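Local coordinates for HMG-CoA Lyase (Bacillus subtilis subsp. subtilis, PDB 1YDO), which belongs to the HMGL-like family of TIM-barrel proteins, forming a parallel eight-stranded barrel surrounded by helices, present here as two subunits, at residues P2-V7 with T221-G226; S49-K54 with L80-R85; V100-S105 with E119-L124; H207-R212 with S247-T252. One frame throughout, in Å; residues are numbered along the deposited sequence.

Contact 1: P2-V7 with T221-G226; sequences PYPKKV and TALQMG
Y3 and Q224 mark the closest backbone approach, with their CA atoms 6.1 Å apart, where an irregular N-terminal segment passes the last turn of helix 215-225. The helix ends there: G226 still donates its N-H to A222 O (3.0 Å) but has a positive phi of 127°. L223 points its side chain at the incoming segment and has more surface covered than any other residue of the contact. Its CD2 branch touches two neighbours, V7 CG2 at 3.6 Å and P4 CG at 3.7 Å. The proline ring crosses the leucine at about a right angle, and its CD also comes to 3.5 Å from L223 O, so P4 packs against both side chain and backbone of one residue. At the base of the leucine, L223 CB meets the Y3 ring at its edge, near the ring plane, 4.1 Å from CD2. Q224 lies beside the same ring and points the same way. Its CG is anti to the carbonyl carbon (chi1 -73°), the chain beyond is extended, and the amide plane is inclined 30° to the ring. The nearest approach of this pair's carbons is Q224 CG to Y3 CE2, at 3.5 Å. Q224 OE1 accepts a hydrogen bond from Q224 NE2 of the second subunit, and Y3 packs on E189 of that subunit, which places this corner at the dimer interface. V7 and L223 both also touch F230 of strand 229-232. The arrangement belongs to a TIM barrel, with the lead-in to strand 8-11 laid over the end of the helix that crosses to the neighbouring strand 229-232.

Contact 2: S49-K54 with L80-R85; sequences SFVHPK and LVPNQR
L80 O receives the N-H of F50 at 2.9 Å in a nearly straight bond, with an N-H...O angle of 168°. The same oxygen also lies at the edge of the F50 ring, in its plane, 3.9 Å from CD1. One residue back, S49 and L80 form a parallel bridge with CA atoms 4.3 Å apart, and their side chains lie on the same face of the sheet. The S49 hydroxyl is turned anti to the backbone N (chi1 163°), where OG rests 3.7 Å from L80 CB and accepts the N-H of V51 at 3.2 Å. That second bond closes an ST turn, by which the chain leaves the strand. The site is thus the end of two neighbouring parallel strands of the TIM barrel, 44-49 and 76-80, at the point where both pass into loops. Beyond the bridge the proline takes over the contact. P82 CD lies 3.4 Å from F50 O, and P82 CG approaches both that oxygen and V51 CA. The V51 side chain crosses the proline obliquely, and its CG2, anti to the carbonyl carbon, comes to 4.2 Å from P82 CB. It also faces L80, with V51 CG2 and L80 CD2 4.3 Å apart. The F50 ring is buried among A62, I63 and A66 of helix 62-68 and N89 and A90 of helix 84-93, while V51 and S49 both touch I56.

Contact 3: V100-S105 with E119-L124; sequences VFMSAS and ESLHIL
Apolar contact between V100, M102 and L124 carries the pairing. L124 CG is anti to its carbonyl carbon (chi1 -53°), and its two methyls divide the work. CD2 lies against V100, 3.4 Å from CB and 3.9 Å from CG1, and CD1 lies against M102, a selenomethionine, 3.7 Å from SE. M102 CG stands between the backbone N and the carbonyl carbon (chi1 71°), 3.8 Å from L124 CD1. About one turn earlier in the helix, L121 CD1 reaches M102 SE at 4.3 Å and S120 CB faces M102 CB at 4.1 Å. This is the strand-to-helix packing of a TIM-barrel beta/alpha unit: the axes of strand 100-103 and helix 119-124 approach to 8.8 Å and run 170° apart, nearly antiparallel. V100 and M102 aim their side chains at the helix, whereas the intervening F101 points away, and its carbonyl oxygen touches L124, 3.5 Å from CD2.

Two serine hydroxyls have partners beyond the segments. S120 OG is hydrogen-bonded to N109 OD1, and S105 OG caps the N-H of H108 at the start of helix 106-110. Backbone bonds tie V100 and M102 to Y141 of the adjacent strand 137-143, with M102 also bonded to S143. Helix 156-169 flanks the pair, with L162 touching M102, and A165 and F169 touching L121.

Contact 4: H207-R212 with S247-T252; sequences HFHDTR and SGNAAT
H207 CG is anti to its backbone N (chi1 -167°) whereas H209 CG lies beside its own; these torsions set the two CG atoms, and both imidazoles meet N249. The N249 amide is nearly coplanar with the H207 ring, and ND2 donates to H207 NE2 at 3.2 Å, with an N-H...N angle of 152°; each partner is somewhat tilted from the other's plane. The H209 ring instead runs alongside N249, steeply inclined to the amide (81°), with CD2 3.4 Å from N249 CA. Its ND1 is hydrogen-bonded to T179 O. The backbones meet in a single bridge, H209 and N249 having CA atoms 3.9 Å apart, and A250 N makes a weak bond to F208 O. T211 OG1 donates to S247 O at 3.1 Å, in the carbonyl plane, while S247 OG gives a weak bond to the O of D210, the residue at the centre of an inverse gamma turn. S247 also packs on R291 of the second subunit. D16 touches H207, H209 and N249 alike, a grouping consistent with the metal site of HMG-CoA lyase relatives, set in loops following barrel strands, where TIM-barrel enzymes carry their active sites.

How the contacts relate
Contacts 2 and 3 are neighbours, their centres 14 Å apart: F101 CE1 packs 3.4 Å from L80 CG and 3.8 Å from P82 CA, so strand 97-103 packs on the end of strand 76-80 and the loop after it. Contacts 1 and 4 are linked through helix 215-225, which follows 207-212 and ends in 221-226; their nearest atoms are about 5 Å apart, and both reach the second subunit. Contact 4 holds the probable active-site grouping and lies nearest the chain's centre, about 10 Å away. Contacts 2 and 3 come within about 9 Å of contact 4, between nearest atoms, while contacts 1 and 2 lie on opposite sides of the centre, with centres 34 Å apart.

Contact 1: P2-V7 with T221-G226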
loop_
_atom_site.group_PDB
_atom_site.type_symbol
_atom_site.label_atom_id
_atom_site.label_comp_id
_atom_site.label_asym_id
_atom_site.label_seq_id
_atom_site.Cartn_x
_atom_site.Cartn_y
_atom_site.Cartn_z
ATOM N N PRO A 2 2.536 22.213 2.027
ATOM C CA PRO A 2 1.515 21.740 1.089
ATOM C C PRO A 2 2.084 20.856 -0.020
ATOM O O PRO A 2 3.133 21.155 -0.601
ATOM C CB PRO A 2 0.921 23.038 0.555
ATOM C CG PRO A 2 2.109 23.950 0.541
ATOM C CD PRO A 2 2.751 23.665 1.878
ATOM N N TYR A 3 1.387 19.766 -0.318
ATOM C CA TYR A 3 1.838 18.849 -1.362
ATOM C C TYR A 3 2.043 19.585 -2.680
ATOM O O TYR A 3 1.295 20.507 -3.013
ATOM C CB TYR A 3 0.821 17.718 -1.557
ATOM C CG TYR A 3 0.632 16.841 -0.340
ATOM C CD1 TYR A 3 -0.530 16.917 0.424
ATOM C CD2 TYR A 3 1.624 15.952 0.062
ATOM C CE1 TYR A 3 -0.701 16.127 1.565
ATOM C CE2 TYR A 3 1.465 15.157 1.202
ATOM C CZ TYR A 3 0.306 15.247 1.948
ATOM O OH TYR A 3 0.144 14.460 3.069
ATOM N N PRO A 4 3.065 19.186 -3.446
ATOM C CA PRO A 4 3.377 19.803 -4.735
ATOM C C PRO A 4 2.208 19.750 -5.705
ATOM O O PRO A 4 1.319 18.918 -5.559
ATOM C CB PRO A 4 4.573 18.994 -5.212
ATOM C CG PRO A 4 4.351 17.669 -4.572
ATOM C CD PRO A 4 3.965 18.058 -3.182
ATOM N N LYS A 5 2.215 20.636 -6.694
ATOM C CA LYS A 5 1.136 20.686 -7.678
ATOM C C LYS A 5 1.302 19.660 -8.788
ATOM O O LYS A 5 0.319 19.122 -9.297
ATOM C CB LYS A 5 1.049 22.086 -8.298
ATOM C CG LYS A 5 0.510 23.167 -7.366
ATOM C CD LYS A 5 -0.964 22.949 -7.045
ATOM C CE LYS A 5 -1.511 24.007 -6.093
ATOM N NZ LYS A 5 -2.962 23.782 -5.855
ATOM N N LYS A 6 2.547 19.391 -9.160
ATOM C CA LYS A 6 2.817 18.444 -10.225
ATOM C C LYS A 6 3.990 17.541 -9.852
ATOM O O LYS A 6 4.969 17.980 -9.242
ATOM C CB LYS A 6 3.102 19.208 -11.527
ATOM C CG LYS A 6 2.736 18.458 -12.799
ATOM C CD LYS A 6 3.743 17.361 -13.107
ATOM C CE LYS A 6 3.398 16.615 -14.393
ATOM N NZ LYS A 6 4.485 15.683 -14.829
ATOM N N VAL A 7 3.870 16.266 -10.209
ATOM C CA VAL A 7 4.905 15.294 -9.922
ATOM C C VAL A 7 5.126 14.379 -11.093
ATOM O O VAL A 7 4.192 13.744 -11.560
ATOM C CB VAL A 7 4.541 14.454 -8.715
ATOM C CG1 VAL A 7 5.396 13.205 -8.680
ATOM C CG2 VAL A 7 4.759 15.266 -7.450
ATOM N N THR A 221 5.438 10.462 2.480
ATOM C CA THR A 221 6.481 11.121 3.265
ATOM C C THR A 221 7.415 11.892 2.327
ATOM O O THR A 221 7.762 13.037 2.592
ATOM C CB THR A 221 7.298 10.095 4.059
ATOM O OG1 THR A 221 6.427 9.382 4.937
ATOM C CG2 THR A 221 8.375 10.786 4.880
ATOM N N ALA A 222 7.818 11.251 1.234
ATOM C CA ALA A 222 8.680 11.894 0.266
ATOM C C ALA A 222 7.970 13.109 -0.347
ATOM O O ALA A 222 8.548 14.189 -0.450
ATOM C CB ALA A 222 9.082 10.912 -0.820
ATOM N N LEU A 223 6.719 12.943 -0.756
ATOM C CA LEU A 223 5.990 14.059 -1.332
ATOM C C LEU A 223 6.020 15.250 -0.392
ATOM O O LEU A 223 6.011 16.403 -0.830
ATOM C CB LEU A 223 4.542 13.675 -1.608
ATOM C CG LEU A 223 4.296 13.010 -2.947
ATOM C CD1 LEU A 223 2.900 12.451 -2.946
ATOM C CD2 LEU A 223 4.488 14.000 -4.078
ATOM N N GLN A 224 6.056 14.965 0.901
ATOM C CA GLN A 224 6.089 16.008 1.910
ATOM C C GLN A 224 7.464 16.641 2.047
ATOM O O GLN A 224 7.573 17.802 2.425
ATOM C CB GLN A 224 5.677 15.443 3.257
ATOM C CG GLN A 224 4.206 15.135 3.407
ATOM C CD GLN A 224 3.892 14.543 4.778
ATOM O OE1 GLN A 224 2.727 14.352 5.138
ATOM N NE2 GLN A 224 4.937 14.247 5.549
HETATM N N MSE A 225 8.509 15.879 1.752
HETATM C CA MSE A 225 9.859 16.395 1.850
HETATM C C MSE A 225 10.224 17.256 0.655
HETATM O O MSE A 225 11.128 18.079 0.751
HETATM C CB MSE A 225 10.867 15.253 1.965
HETATM C CG MSE A 225 10.719 14.392 3.219
HETATM SE SE MSE A 225 10.945 15.421 4.866
HETATM C CE MSE A 225 12.633 16.267 4.372
ATOM N N GLY A 226 9.545 17.043 -0.475
ATOM C CA GLY A 226 9.828 17.822 -1.676
ATOM C C GLY A 226 10.123 17.049 -2.957
ATOM O O GLY A 226 10.050 17.605 -4.053
#

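Contact 2: S49-K54 with L80-R85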
loop_
_atom_site.group_PDB
_atom_site.type_symbol
_atom_site.label_atom_id
_atom_site.label_comp_id
_atom_site.label_asym_id
_atom_site.label_seq_id
_atom_site.Cartn_x
_atom_site.Cartn_y
_atom_site.Cartn_z
ATOM N N SER A 49 17.193 -2.675 -21.229
ATOM C CA SER A 49 18.523 -2.639 -20.620
ATOM C C SER A 49 19.558 -3.185 -21.587
ATOM O O SER A 49 19.325 -4.193 -22.255
ATOM C CB SER A 49 18.557 -3.471 -19.334
ATOM O OG SER A 49 19.887 -3.774 -18.951
ATOM N N PHE A 50 20.704 -2.517 -21.662
ATOM C CA PHE A 50 21.768 -2.955 -22.548
ATOM C C PHE A 50 22.866 -3.700 -21.821
ATOM O O PHE A 50 24.039 -3.612 -22.180
ATOM C CB PHE A 50 22.352 -1.773 -23.324
ATOM C CG PHE A 50 21.454 -1.277 -24.402
ATOM C CD1 PHE A 50 20.569 -0.241 -24.167
ATOM C CD2 PHE A 50 21.439 -1.896 -25.638
ATOM C CE1 PHE A 50 19.677 0.174 -25.161
ATOM C CE2 PHE A 50 20.550 -1.488 -26.633
ATOM C CZ PHE A 50 19.670 -0.460 -26.395
ATOM N N VAL A 51 22.483 -4.417 -20.775
ATOM C CA VAL A 51 23.447 -5.224 -20.053
ATOM C C VAL A 51 23.630 -6.458 -20.947
ATOM O O VAL A 51 22.705 -6.818 -21.672
ATOM C CB VAL A 51 22.881 -5.662 -18.700
ATOM C CG1 VAL A 51 23.857 -6.595 -17.992
ATOM C CG2 VAL A 51 22.585 -4.449 -17.866
ATOM N N HIS A 52 24.801 -7.094 -20.919
ATOM C CA HIS A 52 25.024 -8.279 -21.747
ATOM C C HIS A 52 23.891 -9.308 -21.600
ATOM O O HIS A 52 23.608 -9.777 -20.490
ATOM C CB HIS A 52 26.351 -8.953 -21.388
ATOM C CG HIS A 52 26.803 -9.960 -22.407
ATOM N ND1 HIS A 52 26.026 -11.039 -22.779
ATOM C CD2 HIS A 52 27.915 -10.012 -23.174
ATOM C CE1 HIS A 52 26.642 -11.709 -23.738
ATOM N NE2 HIS A 52 27.790 -11.109 -23.999
ATOM N N PRO A 53 23.247 -9.688 -22.721
ATOM C CA PRO A 53 22.142 -10.653 -22.732
ATOM C C PRO A 53 22.337 -11.910 -21.879
ATOM O O PRO A 53 21.365 -12.565 -21.495
ATOM C CB PRO A 53 21.988 -10.977 -24.217
ATOM C CG PRO A 53 22.384 -9.699 -24.879
ATOM C CD PRO A 53 23.623 -9.318 -24.098
ATOM N N LYS A 54 23.593 -12.246 -21.598
ATOM C CA LYS A 54 23.918 -13.423 -20.796
ATOM C C LYS A 54 23.340 -13.330 -19.386
ATOM O O LYS A 54 22.905 -14.329 -18.811
ATOM C CB LYS A 54 25.443 -13.608 -20.705
ATOM C CG LYS A 54 26.034 -14.643 -21.663
ATOM C CD LYS A 54 27.566 -14.765 -21.520
ATOM C CE LYS A 54 28.152 -15.827 -22.477
ATOM N NZ LYS A 54 29.651 -15.903 -22.443
ATOM N N LEU A 80 18.934 1.133 -19.580
ATOM C CA LEU A 80 19.972 0.935 -18.611
ATOM C C LEU A 80 21.281 0.726 -19.365
ATOM O O LEU A 80 21.326 -0.045 -20.314
ATOM C CB LEU A 80 19.669 -0.295 -17.777
ATOM C CG LEU A 80 20.348 -0.278 -16.405
ATOM C CD1 LEU A 80 19.719 0.804 -15.549
ATOM C CD2 LEU A 80 20.184 -1.622 -15.760
ATOM N N VAL A 81 22.344 1.417 -18.959
ATOM C CA VAL A 81 23.635 1.254 -19.620
ATOM C C VAL A 81 24.696 0.851 -18.617
ATOM O O VAL A 81 25.075 1.628 -17.759
ATOM C CB VAL A 81 24.064 2.543 -20.326
ATOM C CG1 VAL A 81 25.447 2.355 -20.996
ATOM C CG2 VAL A 81 23.032 2.919 -21.364
ATOM N N PRO A 82 25.215 -0.371 -18.748
ATOM C CA PRO A 82 26.236 -0.906 -17.849
ATOM C C PRO A 82 27.624 -0.319 -17.994
ATOM O O PRO A 82 28.347 -0.182 -17.007
ATOM C CB PRO A 82 26.210 -2.392 -18.165
ATOM C CG PRO A 82 26.018 -2.367 -19.669
ATOM C CD PRO A 82 24.944 -1.316 -19.851
ATOM N N ASN A 83 27.998 0.024 -19.224
ATOM C CA ASN A 83 29.326 0.589 -19.499
ATOM C C ASN A 83 29.457 1.091 -20.940
ATOM O O ASN A 83 28.520 0.992 -21.724
ATOM C CB ASN A 83 30.396 -0.465 -19.190
ATOM C CG ASN A 83 30.009 -1.847 -19.697
ATOM O OD1 ASN A 83 30.169 -2.850 -18.992
ATOM N ND2 ASN A 83 29.514 -1.910 -20.935
ATOM N N GLN A 84 30.628 1.621 -21.276
ATOM C CA GLN A 84 30.882 2.166 -22.612
ATOM C C GLN A 84 30.394 1.278 -23.750
ATOM O O GLN A 84 29.714 1.753 -24.669
ATOM C CB GLN A 84 32.376 2.481 -22.779
ATOM C CG GLN A 84 32.810 3.753 -22.039
ATOM C CD GLN A 84 34.135 3.594 -21.295
ATOM O OE1 GLN A 84 34.327 2.623 -20.555
ATOM N NE2 GLN A 84 35.044 4.557 -21.471
ATOM N N ARG A 85 30.734 -0.009 -23.676
ATOM C CA ARG A 85 30.341 -1.000 -24.684
ATOM C C ARG A 85 28.825 -0.998 -24.812
ATOM O O ARG A 85 28.278 -1.142 -25.909
ATOM C CB ARG A 85 30.816 -2.406 -24.269
ATOM C CG ARG A 85 32.339 -2.577 -24.090
ATOM C CD ARG A 85 32.836 -2.580 -22.611
ATOM N NE ARG A 85 32.860 -1.251 -21.966
ATOM C CZ ARG A 85 33.367 -0.999 -20.754
ATOM N NH1 ARG A 85 33.338 0.236 -20.258
ATOM N NH2 ARG A 85 33.909 -1.979 -20.037
#

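Contact 3: V100-S105 with E119-L124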
loop_
_atom_site.group_PDB
_atom_site.type_symbol
_atom_site.label_atom_id
_atom_site.label_comp_id
_atom_site.label_asym_id
_atom_site.label_seq_id
_atom_site.Cartn_x
_atom_site.Cartn_y
_atom_site.Cartn_z
ATOM N N VAL A 100 22.935 5.012 -15.673
ATOM C CA VAL A 100 23.961 4.162 -15.108
ATOM C C VAL A 100 23.454 3.639 -13.763
ATOM O O VAL A 100 22.397 4.063 -13.289
ATOM C CB VAL A 100 25.255 4.928 -14.891
ATOM C CG1 VAL A 100 25.856 5.284 -16.239
ATOM C CG2 VAL A 100 24.985 6.177 -14.055
ATOM N N PHE A 101 24.194 2.726 -13.144
ATOM C CA PHE A 101 23.764 2.183 -11.871
ATOM C C PHE A 101 24.886 1.572 -11.072
ATOM O O PHE A 101 25.932 1.207 -11.607
ATOM C CB PHE A 101 22.695 1.112 -12.068
ATOM C CG PHE A 101 23.118 -0.007 -12.966
ATOM C CD1 PHE A 101 23.074 0.147 -14.349
ATOM C CD2 PHE A 101 23.598 -1.202 -12.441
ATOM C CE1 PHE A 101 23.508 -0.872 -15.203
ATOM C CE2 PHE A 101 24.038 -2.232 -13.285
ATOM C CZ PHE A 101 23.993 -2.064 -14.665
HETATM N N MSE A 102 24.649 1.464 -9.769
HETATM C CA MSE A 102 25.598 0.868 -8.843
HETATM C C MSE A 102 24.930 0.758 -7.491
HETATM O O MSE A 102 23.864 1.321 -7.268
HETATM C CB MSE A 102 26.858 1.724 -8.732
HETATM C CG MSE A 102 26.662 3.028 -7.997
HETATM SE SE MSE A 102 28.345 3.944 -7.739
HETATM C CE MSE A 102 29.024 2.886 -6.247
ATOM N N SER A 103 25.562 0.031 -6.585
ATOM C CA SER A 103 25.002 -0.133 -5.260
ATOM C C SER A 103 25.747 0.687 -4.208
ATOM O O SER A 103 26.959 0.903 -4.307
ATOM C CB SER A 103 25.015 -1.612 -4.878
ATOM O OG SER A 103 24.503 -1.804 -3.566
ATOM N N ALA A 104 25.003 1.154 -3.211
ATOM C CA ALA A 104 25.577 1.929 -2.117
ATOM C C ALA A 104 26.347 0.959 -1.222
ATOM O O ALA A 104 27.404 1.290 -0.682
ATOM C CB ALA A 104 24.468 2.606 -1.328
ATOM N N SER A 105 25.788 -0.241 -1.073
ATOM C CA SER A 105 26.389 -1.304 -0.274
ATOM C C SER A 105 27.519 -1.960 -1.060
ATOM O O SER A 105 27.352 -2.324 -2.232
ATOM C CB SER A 105 25.340 -2.359 0.081
ATOM O OG SER A 105 25.913 -3.649 0.107
ATOM N N GLU A 119 35.465 1.114 -7.994
ATOM C CA GLU A 119 35.596 0.651 -9.358
ATOM C C GLU A 119 34.378 1.058 -10.154
ATOM O O GLU A 119 34.504 1.633 -11.233
ATOM C CB GLU A 119 35.750 -0.860 -9.386
ATOM C CG GLU A 119 37.052 -1.341 -8.772
ATOM C CD GLU A 119 37.152 -2.858 -8.741
ATOM O OE1 GLU A 119 37.019 -3.493 -9.817
ATOM O OE2 GLU A 119 37.370 -3.411 -7.640
ATOM N N SER A 120 33.193 0.764 -9.628
ATOM C CA SER A 120 31.968 1.135 -10.328
ATOM C C SER A 120 31.927 2.641 -10.499
ATOM O O SER A 120 31.636 3.150 -11.582
ATOM C CB SER A 120 30.728 0.681 -9.552
ATOM O OG SER A 120 30.551 -0.715 -9.641
ATOM N N LEU A 121 32.225 3.351 -9.422
ATOM C CA LEU A 121 32.207 4.801 -9.467
ATOM C C LEU A 121 33.031 5.255 -10.660
ATOM O O LEU A 121 32.612 6.100 -11.449
ATOM C CB LEU A 121 32.795 5.373 -8.180
ATOM C CG LEU A 121 32.636 6.878 -7.948
ATOM C CD1 LEU A 121 31.164 7.245 -7.773
ATOM C CD2 LEU A 121 33.409 7.262 -6.707
ATOM N N HIS A 122 34.207 4.667 -10.791
ATOM C CA HIS A 122 35.105 5.007 -11.880
ATOM C C HIS A 122 34.474 4.709 -13.242
ATOM O O HIS A 122 34.649 5.467 -14.198
ATOM C CB HIS A 122 36.419 4.236 -11.715
ATOM C CG HIS A 122 37.499 4.671 -12.658
ATOM N ND1 HIS A 122 37.808 3.978 -13.802
ATOM C CD2 HIS A 122 38.332 5.743 -12.620
ATOM C CE1 HIS A 122 38.791 4.602 -14.440
ATOM N NE2 HIS A 122 39.122 5.671 -13.742
ATOM N N ILE A 123 33.739 3.604 -13.325
ATOM C CA ILE A 123 33.095 3.221 -14.572
ATOM C C ILE A 123 32.064 4.272 -14.956
ATOM O O ILE A 123 32.154 4.898 -16.017
ATOM C CB ILE A 123 32.367 1.859 -14.448
ATOM C CG1 ILE A 123 33.284 0.819 -13.808
ATOM C CG2 ILE A 123 31.915 1.389 -15.825
ATOM C CD1 ILE A 123 34.568 0.544 -14.578
ATOM N N LEU A 124 31.085 4.457 -14.075
ATOM C CA LEU A 124 30.012 5.417 -14.294
ATOM C C LEU A 124 30.581 6.774 -14.652
ATOM O O LEU A 124 30.075 7.455 -15.544
ATOM C CB LEU A 124 29.151 5.550 -13.037
ATOM C CG LEU A 124 28.599 4.253 -12.436
ATOM C CD1 LEU A 124 27.611 4.619 -11.340
ATOM C CD2 LEU A 124 27.925 3.402 -13.512
#

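Contact 4: H207-R212 with S247-T252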
loop_
_atom_site.group_PDB
_atom_site.type_symbol
_atom_site.label_atom_id
_atom_site.label_comp_id
_atom_site.label_asym_id
_atom_site.label_seq_id
_atom_site.Cartn_x
_atom_site.Cartn_y
_atom_site.Cartn_z
ATOM N N HIS A 207 12.773 5.306 -6.090
ATOM C CA HIS A 207 12.337 4.049 -6.644
ATOM C C HIS A 207 12.009 3.134 -5.464
ATOM O O HIS A 207 12.897 2.497 -4.916
ATOM C CB HIS A 207 13.455 3.444 -7.485
ATOM C CG HIS A 207 13.011 2.290 -8.348
ATOM N ND1 HIS A 207 13.867 1.626 -9.198
ATOM C CD2 HIS A 207 11.799 1.698 -8.496
ATOM C CE1 HIS A 207 13.203 0.670 -9.838
ATOM N NE2 HIS A 207 11.951 0.691 -9.432
ATOM N N PHE A 208 10.744 3.093 -5.058
ATOM C CA PHE A 208 10.341 2.242 -3.952
ATOM C C PHE A 208 9.820 0.874 -4.398
ATOM O O PHE A 208 9.221 0.731 -5.471
ATOM C CB PHE A 208 9.255 2.929 -3.131
ATOM C CG PHE A 208 9.748 4.097 -2.341
ATOM C CD1 PHE A 208 10.745 3.937 -1.379
ATOM C CD2 PHE A 208 9.224 5.367 -2.565
ATOM C CE1 PHE A 208 11.220 5.026 -0.653
ATOM C CE2 PHE A 208 9.684 6.463 -1.850
ATOM C CZ PHE A 208 10.688 6.294 -0.888
ATOM N N HIS A 209 10.046 -0.135 -3.562
ATOM C CA HIS A 209 9.566 -1.493 -3.828
ATOM C C HIS A 209 8.556 -1.826 -2.732
ATOM O O HIS A 209 8.925 -1.876 -1.563
ATOM C CB HIS A 209 10.732 -2.490 -3.782
ATOM C CG HIS A 209 11.519 -2.565 -5.053
ATOM N ND1 HIS A 209 12.665 -3.309 -5.173
ATOM C CD2 HIS A 209 11.313 -1.980 -6.260
ATOM C CE1 HIS A 209 13.145 -3.182 -6.404
ATOM N NE2 HIS A 209 12.342 -2.382 -7.078
ATOM N N ASP A 210 7.289 -2.052 -3.066
ATOM C CA ASP A 210 6.384 -2.361 -1.970
ATOM C C ASP A 210 6.296 -3.842 -1.676
ATOM O O ASP A 210 5.213 -4.414 -1.600
ATOM C CB ASP A 210 4.981 -1.762 -2.170
ATOM C CG ASP A 210 4.236 -2.389 -3.308
ATOM O OD1 ASP A 210 4.853 -2.543 -4.382
ATOM O OD2 ASP A 210 3.035 -2.715 -3.140
ATOM N N THR A 211 7.464 -4.457 -1.515
ATOM C CA THR A 211 7.532 -5.858 -1.167
ATOM C C THR A 211 6.840 -5.989 0.196
ATOM O O THR A 211 6.289 -7.029 0.518
ATOM C CB THR A 211 8.977 -6.307 -1.036
ATOM O OG1 THR A 211 9.641 -6.165 -2.297
ATOM C CG2 THR A 211 9.043 -7.749 -0.584
ATOM N N ARG A 212 6.869 -4.922 0.986
ATOM C CA ARG A 212 6.219 -4.922 2.283
ATOM C C ARG A 212 4.961 -4.055 2.248
ATOM O O ARG A 212 4.367 -3.744 3.278
ATOM C CB ARG A 212 7.178 -4.415 3.364
ATOM C CG ARG A 212 7.831 -5.521 4.172
ATOM C CD ARG A 212 8.620 -6.500 3.312
ATOM N NE ARG A 212 9.131 -7.611 4.116
ATOM C CZ ARG A 212 10.215 -7.548 4.879
ATOM N NH1 ARG A 212 10.922 -6.428 4.942
ATOM N NH2 ARG A 212 10.586 -8.604 5.589
ATOM N N SER A 247 5.478 -8.927 -4.470
ATOM C CA SER A 247 5.557 -7.819 -5.429
ATOM C C SER A 247 6.878 -7.061 -5.365
ATOM O O SER A 247 7.583 -7.106 -4.356
ATOM C CB SER A 247 4.386 -6.848 -5.220
ATOM O OG SER A 247 4.141 -6.613 -3.846
ATOM N N GLY A 248 7.209 -6.373 -6.458
ATOM C CA GLY A 248 8.450 -5.620 -6.520
ATOM C C GLY A 248 8.221 -4.135 -6.352
ATOM O O GLY A 248 7.948 -3.662 -5.245
ATOM N N ASN A 249 8.331 -3.388 -7.445
ATOM C CA ASN A 249 8.117 -1.949 -7.383
ATOM C C ASN A 249 6.643 -1.611 -7.316
ATOM O O ASN A 249 5.782 -2.417 -7.675
ATOM C CB ASN A 249 8.739 -1.254 -8.590
ATOM C CG ASN A 249 9.230 -2.230 -9.622
ATOM O OD1 ASN A 249 8.470 -3.066 -10.108
ATOM N ND2 ASN A 249 10.509 -2.134 -9.967
ATOM N N ALA A 250 6.362 -0.400 -6.862
ATOM C CA ALA A 250 4.993 0.065 -6.739
ATOM C C ALA A 250 4.328 0.120 -8.101
ATOM O O ALA A 250 4.939 0.516 -9.081
ATOM C CB ALA A 250 4.977 1.443 -6.092
ATOM N N ALA A 251 3.062 -0.272 -8.141
ATOM C CA ALA A 251 2.294 -0.268 -9.371
ATOM C C ALA A 251 2.087 1.157 -9.859
ATOM O O ALA A 251 1.461 1.963 -9.179
ATOM C CB ALA A 251 0.962 -0.928 -9.133
ATOM N N THR A 252 2.603 1.464 -11.040
ATOM C CA THR A 252 2.465 2.798 -11.608
ATOM C C THR A 252 1.057 3.354 -11.494
ATOM O O THR A 252 0.885 4.490 -11.092
ATOM C CB THR A 252 2.849 2.817 -13.088
ATOM O OG1 THR A 252 4.205 2.378 -13.234
ATOM C CG2 THR A 252 2.711 4.220 -13.651
#